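Local structure of putative lipoprotein (Bacteroides ovatus, 3OQQ) at residues R183-I188 against S276-N281; F285-G290 against A395-P400; R253-T258 against I269-L274; V129-G134 against V150-D155. The protein is of unknown function but is probably an extracellular lipoprotein, and it binds several calcium ions in the crystal. All blocks are in the same frame, centred on the assembly; numbering follows the deposited sequence. Where two conformers were deposited one is given.

Contact 1 (R183-I188 against S276-N281); sequences RAVGGI and SLMDNN. With CA (calcium ion), chain B.
V185, just after the classic beta bulge in which R183 and A184 both face V151 of the neighbouring strand 150-161, turns its side chain toward the 276-281 loop and uses both branches. CG2, at 4.2 Å from CD1 of L277, meets the leucine tip, while CG1, anti to the backbone N (chi1 -175°), faces the terminal methyl CE of the selenomethionine M278 at 4.4 Å. With the bulge, strand 173-184 ends and the chain leaves the sheet; V185 is still paired through its backbone with F285. G186 then turns its carbonyl to a calcium ion, with O at 2.4 Å from the metal, in a site completed by D146, N148, D149, E397 and water 1. A CB on this glycine would come about 3.0 Å from the ion, too close to be tolerated. At G187 the chain meets M278 again: the carbonyl O lies only 3.1 Å from CE of M278, a tight methyl-to-carbonyl approach. The bend at chi3 (50°) places that CE there, and the same methyl is 4.1 Å from O of V185. No hydrogen bond joins the two segments. At the exposed end, I188 crosses the side chain of N281 at about a right angle, its CG1 3.7 Å from O of N281 and its CG2 near OD1; I188 was deposited in two conformers, which makes this last touch tentative.

Contact 2 (F285-G290 against A395-P400); sequences FQVTQG and AYERVP. With CA (calcium ion), chain B; ACT (acetate ion), chain F.
Y396 meets Q289 from a first torsion that sets its CG anti to the carbonyl carbon (chi1 -82°), and E397 meets V287 with CG anti to the backbone N (chi1 -162°). The tyrosine ring runs beside Q289, and the glutamate lies alongside V287, pointing the same way. CG2 of V287 is 3.6 Å from OE1 of E397, an apolar methyl resting beside a metal-bound oxygen. The backbones are joined by one nearly straight hydrogen bond, E397 N to V287 O at 2.8 Å, and that carbonyl O also approaches CA of Y396 and the edge of its ring. The extended Q289 chain crosses the ring, with CB 3.6 Å from CE1 of Y396 and OE1 over one face, displaced toward the rim. Amide and ring planes are 26° apart. At the ring edge, in its plane, Y396 OH donates to O of an acetate, probably from the crystallisation liquor, at 2.7 Å. An alanine in place of Y396 would probably leave the Q289 chain without the ring it lies against and the acetate without its hydroxyl donor. Water 2 bridges OG1 of T288, which is also bonded to D283, and NH2 of R398. Y396 to V399 form a type II beta turn, closed by V399 N to Y396 O at 3.1 Å. From this turn E397 grips a calcium ion with both carboxylate oxygens, OE1 at 2.4 Å and OE2 at 2.5 Å: a bidentate ligand in a loop-built site shared with D146, N148, D149 and G186.

Contact 3 (R253-T258 against I269-L274); sequences RFAILT and ITLDGL
The F254 ring lies with one face over the backbone of G273, whose CA sits 3.7 Å from the ring centroid, displaced toward the CE2-CZ rim, in a CH-pi contact. The first torsion of F254 (chi1 78°) puts CG between the backbone N and the carbonyl carbon, and from there the ring extends over G273. OD1 of the D272 carboxylate approaches CE2 of F254 obliquely at 4.1 Å and also accepts a weak hydrogen bond from the N of G273. G273 has a positive phi, and a CB on it would collide with O of F254. From here the strands run antiparallel (172°) as the two arms of the beta hairpin 253-263/266-272, flanked in their sheet by strands 234-242 and 190-198. I256 and D272 form a hydrogen-bonded pair: D272 N to I256 O is short at 2.8 Å and practically straight, whereas the N of I256 approaches O of D272 from 50° above the carbonyl plane. T258 and T270 pair in the same way with two bonds lying in the carbonyl planes. On the face of these threonines, water 3 is hydrogen-bonded to both hydroxyls, T258 OG1 at 2.8 Å and T270 OG1 at 2.7 Å, and donates to O of I256. The other face is apolar. CD1 of L257 lies 3.8 Å from CG2 of I269, the two chains side by side, and CB of A255 meets CD1 of L271; A255, L257 and L271 pack on L212 of strand 205-215, while I269 and L271 meet strand 173-184.

Contact 4 (V129-G134 against V150-D155); sequences VMFEDG and VVFEYD. With CA (calcium ion), chain C.
V129 stands over one face of the F152 ring in an antiparallel strand pair, 122-131 with 150-161, whose connecting loop supplies calcium ligands D146 and D149. The valine and phenylalanine point the same way; CB of V129 is 3.8 Å from the ring centroid, a CH-pi contact, and CG1 is 3.7 Å from both CE1 and CZ of F152. CG of F152 sits between the backbone N and the carbonyl carbon (chi1 63°), and the ring beyond it lies with a face against V129. The other methyl of V129, CG2, meets CD2 of Y154 at 3.9 Å, those side chains crossing at about a right angle. F152 also presents CE1 to the edge of the F131 ring, near its plane. An alanine at F152 would probably leave V129 without the flat surface beneath it and open a gap beside F131. On the opposite face M130 and V151 lie side by side, CG of M130 touching CG1 of V151 at 4.0 Å. The backbone ladder is tight where V129 N meets F152 O (2.7 Å, 176°), while of the F131-V150 pair only V150 N to F131 O is weak. Past the strand end, E132 chelates a calcium ion with both carboxylate oxygens, OE2 at 2.2 Å. Water 5, on the same ion, donates to OD1 of D133 at 3.1 Å.

Overall arrangement
Along the chain contact 4 comes first, followed by contact 1, which encloses contact 3, and then by contact 2. Contacts 1 and 4 meet directly, since strands 150-161 and 173-184 are sheet neighbours and A184 pairs with V151. Contact 3 belongs to a separate six-stranded sheet, its L274 packing on V150 of contact 4, and its R253 makes a salt bridge with D279 of contact 1. Contacts 1 and 2, with centres 11 Å apart, share one calcium ion, and water 1 links them to the calcium of contact 4. Contacts 2 and 3 lie farthest apart, about 23 Å between centres. The calcium ions probably help hold together the loops of contacts 1, 2 and 4.

Contact 1 (R183-I188 against S276-N281)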
loop_
_atom_site.group_PDB
_atom_site.type_symbol
_atom_site.label_atom_id
_atom_site.label_comp_id
_atom_site.label_asym_id
_atom_site.label_seq_id
_atom_site.Cartn_x
_atom_site.Cartn_y
_atom_site.Cartn_z
ATOM N N ARG A 183 -4.418 -1.255 11.309
ATOM C CA ARG A 183 -3.622 -1.871 12.343
ATOM C C ARG A 183 -3.793 -1.108 13.664
ATOM O O ARG A 183 -3.907 -1.736 14.706
ATOM C CB ARG A 183 -2.157 -1.976 11.860
ATOM C CG ARG A 183 -1.107 -1.687 12.870
ATOM C CD ARG A 183 -0.055 -2.753 12.953
ATOM N NE ARG A 183 0.711 -3.058 11.736
ATOM C CZ ARG A 183 1.941 -2.612 11.482
ATOM N NH1 ARG A 183 2.530 -1.743 12.312
ATOM N NH2 ARG A 183 2.598 -3.037 10.403
ATOM N N ALA A 184 -3.822 0.226 13.635
ATOM C CA ALA A 184 -3.963 1.020 14.860
ATOM C C ALA A 184 -4.454 2.423 14.554
ATOM O O ALA A 184 -4.206 2.933 13.456
ATOM C CB ALA A 184 -2.610 1.109 15.590
ATOM N N VAL A 185 -5.044 3.084 15.583
ATOM C CA VAL A 185 -5.474 4.479 15.523
ATOM C C VAL A 185 -5.003 5.137 16.834
ATOM O O VAL A 185 -5.687 5.068 17.847
ATOM C CB VAL A 185 -6.988 4.685 15.232
ATOM C CG1 VAL A 185 -7.318 6.166 15.063
ATOM C CG2 VAL A 185 -7.433 3.902 13.997
ATOM N N GLY A 186 -3.798 5.708 16.801
ATOM C CA GLY A 186 -3.193 6.366 17.956
ATOM C C GLY A 186 -3.573 7.824 18.079
ATOM O O GLY A 186 -2.751 8.657 18.424
ATOM N N GLY A 187 -4.813 8.141 17.770
ATOM C CA GLY A 187 -5.273 9.523 17.849
ATOM C C GLY A 187 -6.725 9.544 18.213
ATOM O O GLY A 187 -7.426 8.578 17.920
ATOM N N ILE A 188 -7.172 10.670 18.800
ATOM C CA ILE A 188 -8.553 10.882 19.239
ATOM C C ILE A 188 -9.421 11.309 18.057
ATOM O O ILE A 188 -10.573 10.870 17.956
ATOM C CB ILE A 188 -8.573 11.948 20.392
ATOM C CG1 ILE A 188 -7.917 11.389 21.667
ATOM C CG2 ILE A 188 -9.976 12.464 20.704
ATOM C CD1 ILE A 188 -7.113 12.428 22.459
ATOM N N SER A 276 -14.656 4.685 15.579
ATOM C CA SER A 276 -15.479 3.692 16.281
ATOM C C SER A 276 -14.669 2.466 16.714
ATOM O O SER A 276 -15.233 1.599 17.368
ATOM C CB SER A 276 -16.654 3.261 15.397
ATOM O OG SER A 276 -16.287 2.383 14.339
ATOM N N LEU A 277 -13.344 2.395 16.370
ATOM C CA LEU A 277 -12.503 1.226 16.665
ATOM C C LEU A 277 -12.004 1.192 18.092
ATOM O O LEU A 277 -11.906 0.106 18.682
ATOM C CB LEU A 277 -11.325 1.117 15.702
ATOM C CG LEU A 277 -11.662 1.087 14.208
ATOM C CD1 LEU A 277 -10.437 0.951 13.434
ATOM C CD2 LEU A 277 -12.678 -0.047 13.866
HETATM N N MSE A 278 -11.663 2.362 18.643
HETATM C CA MSE A 278 -11.253 2.452 20.040
HETATM C C MSE A 278 -12.463 2.245 20.980
HETATM O O MSE A 278 -13.617 2.269 20.530
HETATM C CB MSE A 278 -10.600 3.807 20.322
HETATM C CG MSE A 278 -11.587 4.981 20.295
HETATM SE SE MSE A 278 -10.721 6.695 20.460
HETATM C CE MSE A 278 -9.323 6.429 19.025
ATOM N N ASP A 279 -12.194 2.076 22.288
ATOM C CA ASP A 279 -13.235 1.931 23.304
ATOM C C ASP A 279 -13.374 3.205 24.099
ATOM O O ASP A 279 -14.449 3.470 24.647
ATOM C CB ASP A 279 -12.932 0.758 24.233
ATOM C CG ASP A 279 -13.182 -0.584 23.581
ATOM O OD1 ASP A 279 -13.752 -0.611 22.471
ATOM O OD2 ASP A 279 -12.776 -1.594 24.156
ATOM N N ASN A 280 -12.294 3.999 24.150
ATOM C CA ASN A 280 -12.233 5.277 24.858
ATOM C C ASN A 280 -11.070 6.138 24.336
ATOM O O ASN A 280 -10.126 5.631 23.717
ATOM C CB ASN A 280 -12.111 5.070 26.380
ATOM C CG ASN A 280 -10.843 4.383 26.795
ATOM O OD1 ASN A 280 -9.773 4.967 26.736
ATOM N ND2 ASN A 280 -10.935 3.144 27.262
ATOM N N ASN A 281 -11.128 7.423 24.660
ATOM C CA ASN A 281 -10.183 8.450 24.262
ATOM C C ASN A 281 -8.818 8.332 24.940
ATOM O O ASN A 281 -7.848 8.871 24.421
ATOM C CB ASN A 281 -10.769 9.817 24.595
ATOM C CG ASN A 281 -12.067 10.099 23.904
ATOM O OD1 ASN A 281 -12.181 10.010 22.675
ATOM N ND2 ASN A 281 -13.077 10.416 24.694
HETATM CA CA CA B . -0.415 8.783 18.702
HETATM O O HOH W 1 -0.309 11.448 18.896
#

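Contact 2 (F285-G290 against A395-P400)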
loop_
_atom_site.group_PDB
_atom_site.type_symbol
_atom_site.label_atom_id
_atom_site.label_comp_id
_atom_site.label_asym_id
_atom_site.label_seq_id
_atom_site.Cartn_x
_atom_site.Cartn_y
_atom_site.Cartn_z
ATOM N N PHE A 285 -6.645 3.078 20.041
ATOM C CA PHE A 285 -6.740 1.762 19.422
ATOM C C PHE A 285 -5.405 1.116 19.026
ATOM O O PHE A 285 -4.775 1.537 18.052
ATOM C CB PHE A 285 -7.663 1.859 18.167
ATOM C CG PHE A 285 -7.975 0.525 17.507
ATOM C CD1 PHE A 285 -8.702 -0.453 18.184
ATOM C CD2 PHE A 285 -7.566 0.262 16.207
ATOM C CE1 PHE A 285 -8.975 -1.671 17.588
ATOM C CE2 PHE A 285 -7.864 -0.957 15.599
ATOM C CZ PHE A 285 -8.563 -1.919 16.294
ATOM N N GLN A 286 -5.070 -0.024 19.709
ATOM C CA GLN A 286 -3.869 -0.845 19.479
ATOM C C GLN A 286 -2.574 -0.026 19.645
ATOM O O GLN A 286 -1.627 -0.265 18.905
ATOM C CB GLN A 286 -3.920 -1.517 18.081
ATOM C CG GLN A 286 -5.199 -2.371 17.795
ATOM C CD GLN A 286 -5.390 -3.521 18.785
ATOM O OE1 GLN A 286 -5.582 -3.326 19.980
ATOM N NE2 GLN A 286 -5.387 -4.748 18.315
ATOM N N VAL A 287 -2.530 0.943 20.597
ATOM C CA VAL A 287 -1.335 1.804 20.807
ATOM C C VAL A 287 -0.894 1.915 22.305
ATOM O O VAL A 287 0.204 2.412 22.609
ATOM C CB VAL A 287 -1.519 3.237 20.190
ATOM C CG1 VAL A 287 -1.720 3.175 18.683
ATOM C CG2 VAL A 287 -2.644 4.048 20.865
ATOM N N THR A 288 -1.758 1.538 23.238
ATOM C CA THR A 288 -1.422 1.748 24.648
ATOM C C THR A 288 -1.058 0.419 25.301
ATOM O O THR A 288 -1.853 -0.527 25.274
ATOM C CB THR A 288 -2.577 2.490 25.396
ATOM O OG1 THR A 288 -2.874 3.749 24.756
ATOM C CG2 THR A 288 -2.262 2.738 26.862
ATOM N N GLN A 289 0.151 0.367 25.914
ATOM C CA GLN A 289 0.620 -0.833 26.582
ATOM C C GLN A 289 -0.365 -1.242 27.687
ATOM O O GLN A 289 -0.755 -0.402 28.516
ATOM C CB GLN A 289 2.034 -0.658 27.131
ATOM C CG GLN A 289 2.595 -1.987 27.646
ATOM C CD GLN A 289 4.041 -1.903 27.998
ATOM O OE1 GLN A 289 4.735 -0.932 27.690
ATOM N NE2 GLN A 289 4.521 -2.940 28.639
ATOM N N GLY A 290 -0.751 -2.521 27.669
ATOM C CA GLY A 290 -1.710 -3.096 28.605
ATOM C C GLY A 290 -3.124 -3.024 28.069
ATOM O O GLY A 290 -4.034 -3.617 28.651
ATOM N N ALA A 395 4.942 2.449 16.928
ATOM C CA ALA A 395 5.315 2.844 18.282
ATOM C C ALA A 395 4.146 2.846 19.238
ATOM O O ALA A 395 3.003 3.122 18.842
ATOM C CB ALA A 395 5.905 4.248 18.255
ATOM N N TYR A 396 4.459 2.651 20.535
ATOM C CA TYR A 396 3.490 2.804 21.631
ATOM C C TYR A 396 3.112 4.282 21.695
ATOM O O TYR A 396 3.901 5.124 21.257
ATOM C CB TYR A 396 4.096 2.353 22.979
ATOM C CG TYR A 396 4.061 0.863 23.202
ATOM C CD1 TYR A 396 2.863 0.207 23.471
ATOM C CD2 TYR A 396 5.232 0.116 23.226
ATOM C CE1 TYR A 396 2.823 -1.170 23.666
ATOM C CE2 TYR A 396 5.207 -1.258 23.444
ATOM C CZ TYR A 396 3.995 -1.899 23.650
ATOM O OH TYR A 396 3.950 -3.252 23.864
ATOM N N GLU A 397 1.910 4.596 22.192
ATOM C CA GLU A 397 1.423 5.973 22.275
ATOM C C GLU A 397 2.407 6.886 23.001
ATOM O O GLU A 397 2.923 6.526 24.069
ATOM C CB GLU A 397 0.046 6.027 22.951
ATOM C CG GLU A 397 -0.713 7.334 22.700
ATOM C CD GLU A 397 -0.860 7.836 21.274
ATOM O OE1 GLU A 397 -0.734 7.030 20.323
ATOM O OE2 GLU A 397 -1.132 9.046 21.106
ATOM N N ARG A 398 2.667 8.075 22.392
ATOM C CA ARG A 398 3.550 9.150 22.874
ATOM C C ARG A 398 5.033 8.738 22.936
ATOM O O ARG A 398 5.849 9.495 23.462
ATOM C CB ARG A 398 3.084 9.704 24.233
ATOM C CG ARG A 398 1.855 10.637 24.116
ATOM C CD ARG A 398 1.337 11.069 25.487
ATOM N NE ARG A 398 0.979 9.914 26.319
ATOM C CZ ARG A 398 -0.213 9.315 26.316
ATOM N NH1 ARG A 398 -1.200 9.779 25.553
ATOM N NH2 ARG A 398 -0.431 8.257 27.086
ATOM N N VAL A 399 5.404 7.590 22.356
ATOM C CA VAL A 399 6.814 7.211 22.272
ATOM C C VAL A 399 7.377 7.881 21.001
ATOM O O VAL A 399 6.848 7.623 19.908
ATOM C CB VAL A 399 7.052 5.668 22.280
ATOM C CG1 VAL A 399 8.487 5.328 21.888
ATOM C CG2 VAL A 399 6.705 5.054 23.633
ATOM N N PRO A 400 8.430 8.735 21.104
ATOM C CA PRO A 400 8.994 9.357 19.886
ATOM C C PRO A 400 9.416 8.307 18.857
ATOM O O PRO A 400 10.075 7.338 19.227
ATOM C CB PRO A 400 10.210 10.138 20.416
ATOM C CG PRO A 400 9.908 10.400 21.852
ATOM C CD PRO A 400 9.179 9.147 22.313
HETATM CA CA CA B . -0.415 8.783 18.702
HETATM C C ACT F . 6.993 -4.602 24.783
HETATM O O ACT F . 6.445 -4.308 23.674
HETATM O OXT ACT F . 7.805 -5.570 24.922
HETATM C CH3 ACT F . 6.665 -3.758 25.993
HETATM O O HOH W 2 -2.568 6.060 26.120
HETATM O O HOH W 1 -0.309 11.448 18.896
#

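Contact 3 (R253-T258 against I269-L274)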
loop_
_atom_site.group_PDB
_atom_site.type_symbol
_atom_site.label_atom_id
_atom_site.label_comp_id
_atom_site.label_asym_id
_atom_site.label_seq_id
_atom_site.Cartn_x
_atom_site.Cartn_y
_atom_site.Cartn_z
ATOM N N ARG A 253 -20.122 -0.603 16.200
ATOM C CA ARG A 253 -19.078 0.131 15.509
ATOM C C ARG A 253 -19.532 0.322 14.078
ATOM O O ARG A 253 -20.578 -0.230 13.702
ATOM C CB ARG A 253 -17.731 -0.614 15.635
ATOM C CG ARG A 253 -17.411 -1.015 17.096
ATOM C CD ARG A 253 -16.088 -1.740 17.164
ATOM N NE ARG A 253 -15.793 -2.300 18.481
ATOM C CZ ARG A 253 -15.200 -1.639 19.473
ATOM N NH1 ARG A 253 -14.941 -0.344 19.355
ATOM N NH2 ARG A 253 -14.913 -2.257 20.611
ATOM N N PHE A 254 -18.822 1.171 13.293
ATOM C CA PHE A 254 -19.210 1.389 11.906
ATOM C C PHE A 254 -18.016 1.474 10.967
ATOM O O PHE A 254 -16.908 1.850 11.369
ATOM C CB PHE A 254 -20.091 2.631 11.757
ATOM C CG PHE A 254 -19.413 3.981 11.770
ATOM C CD1 PHE A 254 -19.050 4.585 12.977
ATOM C CD2 PHE A 254 -19.206 4.682 10.589
ATOM C CE1 PHE A 254 -18.479 5.859 12.995
ATOM C CE2 PHE A 254 -18.621 5.952 10.608
ATOM C CZ PHE A 254 -18.251 6.524 11.811
ATOM N N ALA A 255 -18.247 1.128 9.703
ATOM C CA ALA A 255 -17.220 1.253 8.658
ATOM C C ALA A 255 -17.927 1.614 7.374
ATOM O O ALA A 255 -19.027 1.119 7.138
ATOM C CB ALA A 255 -16.427 -0.042 8.514
ATOM N N ILE A 256 -17.375 2.561 6.614
ATOM C CA ILE A 256 -17.950 3.007 5.331
ATOM C C ILE A 256 -16.833 3.014 4.290
ATOM O O ILE A 256 -15.867 3.766 4.440
ATOM C CB ILE A 256 -18.659 4.393 5.395
ATOM C CG1 ILE A 256 -19.666 4.511 6.570
ATOM C CG2 ILE A 256 -19.308 4.733 4.039
ATOM C CD1 ILE A 256 -20.059 5.968 6.935
ATOM N N LEU A 257 -16.985 2.209 3.231
ATOM C CA LEU A 257 -16.001 2.142 2.160
ATOM C C LEU A 257 -16.587 2.763 0.905
ATOM O O LEU A 257 -17.605 2.301 0.398
ATOM C CB LEU A 257 -15.560 0.689 1.909
ATOM C CG LEU A 257 -14.702 0.392 0.682
ATOM C CD1 LEU A 257 -13.371 1.162 0.716
ATOM C CD2 LEU A 257 -14.486 -1.071 0.570
ATOM N N THR A 258 -15.956 3.847 0.433
ATOM C CA THR A 258 -16.394 4.550 -0.759
ATOM C C THR A 258 -15.326 4.395 -1.821
ATOM O O THR A 258 -14.145 4.608 -1.560
ATOM C CB THR A 258 -16.726 6.023 -0.455
ATOM O OG1 THR A 258 -17.659 6.069 0.622
ATOM C CG2 THR A 258 -17.322 6.759 -1.670
ATOM N N ILE A 269 -10.409 6.180 -2.957
ATOM C CA ILE A 269 -10.895 5.152 -2.049
ATOM C C ILE A 269 -10.797 5.638 -0.609
ATOM O O ILE A 269 -9.716 6.024 -0.167
ATOM C CB ILE A 269 -10.085 3.821 -2.269
ATOM C CG1 ILE A 269 -10.264 3.331 -3.730
ATOM C CG2 ILE A 269 -10.516 2.711 -1.257
ATOM C CD1 ILE A 269 -9.391 2.196 -4.169
ATOM N N THR A 270 -11.920 5.592 0.135
ATOM C CA THR A 270 -11.883 5.987 1.550
ATOM C C THR A 270 -12.532 4.928 2.449
ATOM O O THR A 270 -13.573 4.367 2.106
ATOM C CB THR A 270 -12.539 7.342 1.798
ATOM O OG1 THR A 270 -13.882 7.282 1.351
ATOM C CG2 THR A 270 -11.799 8.505 1.128
ATOM N N LEU A 271 -11.909 4.693 3.608
ATOM C CA LEU A 271 -12.391 3.843 4.673
ATOM C C LEU A 271 -12.677 4.736 5.864
ATOM O O LEU A 271 -11.751 5.250 6.500
ATOM C CB LEU A 271 -11.375 2.746 5.021
ATOM C CG LEU A 271 -11.778 1.836 6.207
ATOM C CD1 LEU A 271 -13.119 1.094 5.933
ATOM C CD2 LEU A 271 -10.685 0.865 6.518
ATOM N N ASP A 272 -13.968 4.974 6.114
ATOM C CA ASP A 272 -14.466 5.833 7.199
ATOM C C ASP A 272 -14.888 4.928 8.363
ATOM O O ASP A 272 -15.076 3.725 8.145
ATOM C CB ASP A 272 -15.624 6.657 6.631
ATOM C CG ASP A 272 -16.154 7.845 7.422
ATOM O OD1 ASP A 272 -15.715 8.045 8.592
ATOM O OD2 ASP A 272 -17.013 8.546 6.896
ATOM N N GLY A 273 -14.950 5.469 9.586
ATOM C CA GLY A 273 -15.322 4.672 10.765
ATOM C C GLY A 273 -14.228 4.391 11.774
ATOM O O GLY A 273 -14.456 3.692 12.784
ATOM N N LEU A 274 -13.012 4.934 11.505
ATOM C CA LEU A 274 -11.838 4.768 12.356
ATOM C C LEU A 274 -12.092 5.199 13.798
ATOM O O LEU A 274 -11.538 4.595 14.708
ATOM C CB LEU A 274 -10.623 5.557 11.807
ATOM C CG LEU A 274 -10.107 5.231 10.418
ATOM C CD1 LEU A 274 -8.741 5.981 10.175
ATOM C CD2 LEU A 274 -9.984 3.703 10.217
HETATM O O HOH W 3 -15.954 6.295 2.832
HETATM O O HOH W 4 -13.810 7.872 -1.662
#

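Contact 4 (V129-G134 against V150-D155)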
loop_
_atom_site.group_PDB
_atom_site.type_symbol
_atom_site.label_atom_id
_atom_site.label_comp_id
_atom_site.label_asym_id
_atom_site.label_seq_id
_atom_site.Cartn_x
_atom_site.Cartn_y
_atom_site.Cartn_z
ATOM N N VAL A 129 1.483 2.039 6.174
ATOM C CA VAL A 129 1.416 3.488 6.134
ATOM C C VAL A 129 1.239 3.968 7.552
ATOM O O VAL A 129 0.380 3.463 8.284
ATOM C CB VAL A 129 0.313 4.012 5.191
ATOM C CG1 VAL A 129 0.239 5.529 5.247
ATOM C CG2 VAL A 129 0.559 3.555 3.762
HETATM N N MSE A 130 2.061 4.944 7.938
HETATM C CA MSE A 130 2.017 5.515 9.277
HETATM C C MSE A 130 1.859 6.989 9.190
HETATM O O MSE A 130 2.723 7.653 8.644
HETATM C CB MSE A 130 3.277 5.141 10.069
HETATM C CG MSE A 130 3.366 3.661 10.319
HETATM SE SE MSE A 130 4.746 3.282 11.611
HETATM C CE MSE A 130 4.756 1.373 11.376
ATOM N N PHE A 131 0.774 7.513 9.781
ATOM C CA PHE A 131 0.477 8.939 9.729
ATOM C C PHE A 131 0.446 9.599 11.071
ATOM O O PHE A 131 0.073 8.977 12.060
ATOM C CB PHE A 131 -0.905 9.157 9.090
ATOM C CG PHE A 131 -0.861 9.405 7.623
ATOM C CD1 PHE A 131 -0.473 10.650 7.121
ATOM C CD2 PHE A 131 -1.238 8.413 6.724
ATOM C CE1 PHE A 131 -0.455 10.885 5.747
ATOM C CE2 PHE A 131 -1.182 8.645 5.344
ATOM C CZ PHE A 131 -0.803 9.877 4.869
ATOM N N GLU A 132 0.785 10.899 11.070
ATOM C CA GLU A 132 0.637 11.882 12.141
ATOM C C GLU A 132 -0.650 12.645 11.804
ATOM O O GLU A 132 -0.904 12.903 10.631
ATOM C CB GLU A 132 1.867 12.803 12.245
ATOM C CG GLU A 132 2.877 12.333 13.293
ATOM C CD GLU A 132 2.286 12.204 14.685
ATOM O OE1 GLU A 132 1.852 13.243 15.229
ATOM O OE2 GLU A 132 2.228 11.074 15.225
ATOM N N ASP A 133 -1.467 12.975 12.795
ATOM C CA ASP A 133 -2.761 13.611 12.562
ATOM C C ASP A 133 -2.803 15.115 12.819
ATOM O O ASP A 133 -3.878 15.703 12.752
ATOM C CB ASP A 133 -3.826 12.935 13.455
ATOM C CG ASP A 133 -3.555 12.953 14.958
ATOM O OD1 ASP A 133 -2.768 13.821 15.423
ATOM O OD2 ASP A 133 -4.070 12.061 15.661
ATOM N N GLY A 134 -1.679 15.710 13.172
ATOM C CA GLY A 134 -1.630 17.101 13.607
ATOM C C GLY A 134 -1.430 18.184 12.578
ATOM O O GLY A 134 -1.541 19.360 12.944
ATOM N N VAL A 150 -2.594 6.984 12.701
ATOM C CA VAL A 150 -3.291 6.069 11.803
ATOM C C VAL A 150 -2.222 5.120 11.276
ATOM O O VAL A 150 -1.199 5.550 10.730
ATOM C CB VAL A 150 -4.166 6.654 10.654
ATOM C CG1 VAL A 150 -4.931 5.527 9.946
ATOM C CG2 VAL A 150 -5.153 7.708 11.161
ATOM N N VAL A 151 -2.409 3.834 11.529
ATOM C CA VAL A 151 -1.427 2.845 11.061
ATOM C C VAL A 151 -2.225 1.856 10.260
ATOM O O VAL A 151 -3.178 1.269 10.781
ATOM C CB VAL A 151 -0.589 2.187 12.184
ATOM C CG1 VAL A 151 0.442 1.210 11.629
ATOM C CG2 VAL A 151 0.086 3.229 13.070
ATOM N N PHE A 152 -1.913 1.742 8.975
ATOM C CA PHE A 152 -2.614 0.764 8.159
ATOM C C PHE A 152 -1.711 0.084 7.203
ATOM O O PHE A 152 -0.843 0.713 6.627
ATOM C CB PHE A 152 -3.802 1.371 7.409
ATOM C CG PHE A 152 -3.532 2.445 6.385
ATOM C CD1 PHE A 152 -3.516 3.791 6.753
ATOM C CD2 PHE A 152 -3.436 2.130 5.032
ATOM C CE1 PHE A 152 -3.370 4.789 5.799
ATOM C CE2 PHE A 152 -3.269 3.133 4.078
ATOM C CZ PHE A 152 -3.263 4.460 4.472
ATOM N N GLU A 153 -1.945 -1.197 7.003
ATOM C CA GLU A 153 -1.218 -1.999 6.018
ATOM C C GLU A 153 -1.938 -1.979 4.713
ATOM O O GLU A 153 -3.168 -1.954 4.672
ATOM C CB GLU A 153 -1.080 -3.460 6.476
ATOM C CG GLU A 153 -0.634 -3.615 7.914
ATOM C CD GLU A 153 -0.343 -5.033 8.365
ATOM O OE1 GLU A 153 -0.850 -5.980 7.719
ATOM O OE2 GLU A 153 0.409 -5.192 9.356
ATOM N N TYR A 154 -1.200 -2.046 3.634
ATOM C CA TYR A 154 -1.869 -2.102 2.345
ATOM C C TYR A 154 -1.265 -3.186 1.528
ATOM O O TYR A 154 -0.106 -3.549 1.726
ATOM C CB TYR A 154 -1.805 -0.765 1.585
ATOM C CG TYR A 154 -0.443 -0.461 1.002
ATOM C CD1 TYR A 154 -0.096 -0.899 -0.277
ATOM C CD2 TYR A 154 0.508 0.248 1.731
ATOM C CE1 TYR A 154 1.142 -0.600 -0.833
ATOM C CE2 TYR A 154 1.747 0.570 1.174
ATOM C CZ TYR A 154 2.071 0.107 -0.091
ATOM O OH TYR A 154 3.291 0.387 -0.649
ATOM N N ASP A 155 -2.019 -3.631 0.531
ATOM C CA ASP A 155 -1.562 -4.642 -0.413
ATOM C C ASP A 155 -2.178 -4.348 -1.741
ATOM O O ASP A 155 -3.398 -4.273 -1.847
ATOM C CB ASP A 155 -1.954 -6.054 0.055
ATOM C CG ASP A 155 -1.202 -7.129 -0.696
ATOM O OD1 ASP A 155 -1.518 -7.355 -1.892
ATOM O OD2 ASP A 155 -0.292 -7.734 -0.101
HETATM CA CA CA C . 1.011 11.675 16.953
HETATM O O HOH W 5 -0.259 13.669 17.248
HETATM O O HOH W 1 -0.309 11.448 18.896
HETATM O O HOH W 6 2.850 12.542 18.262
#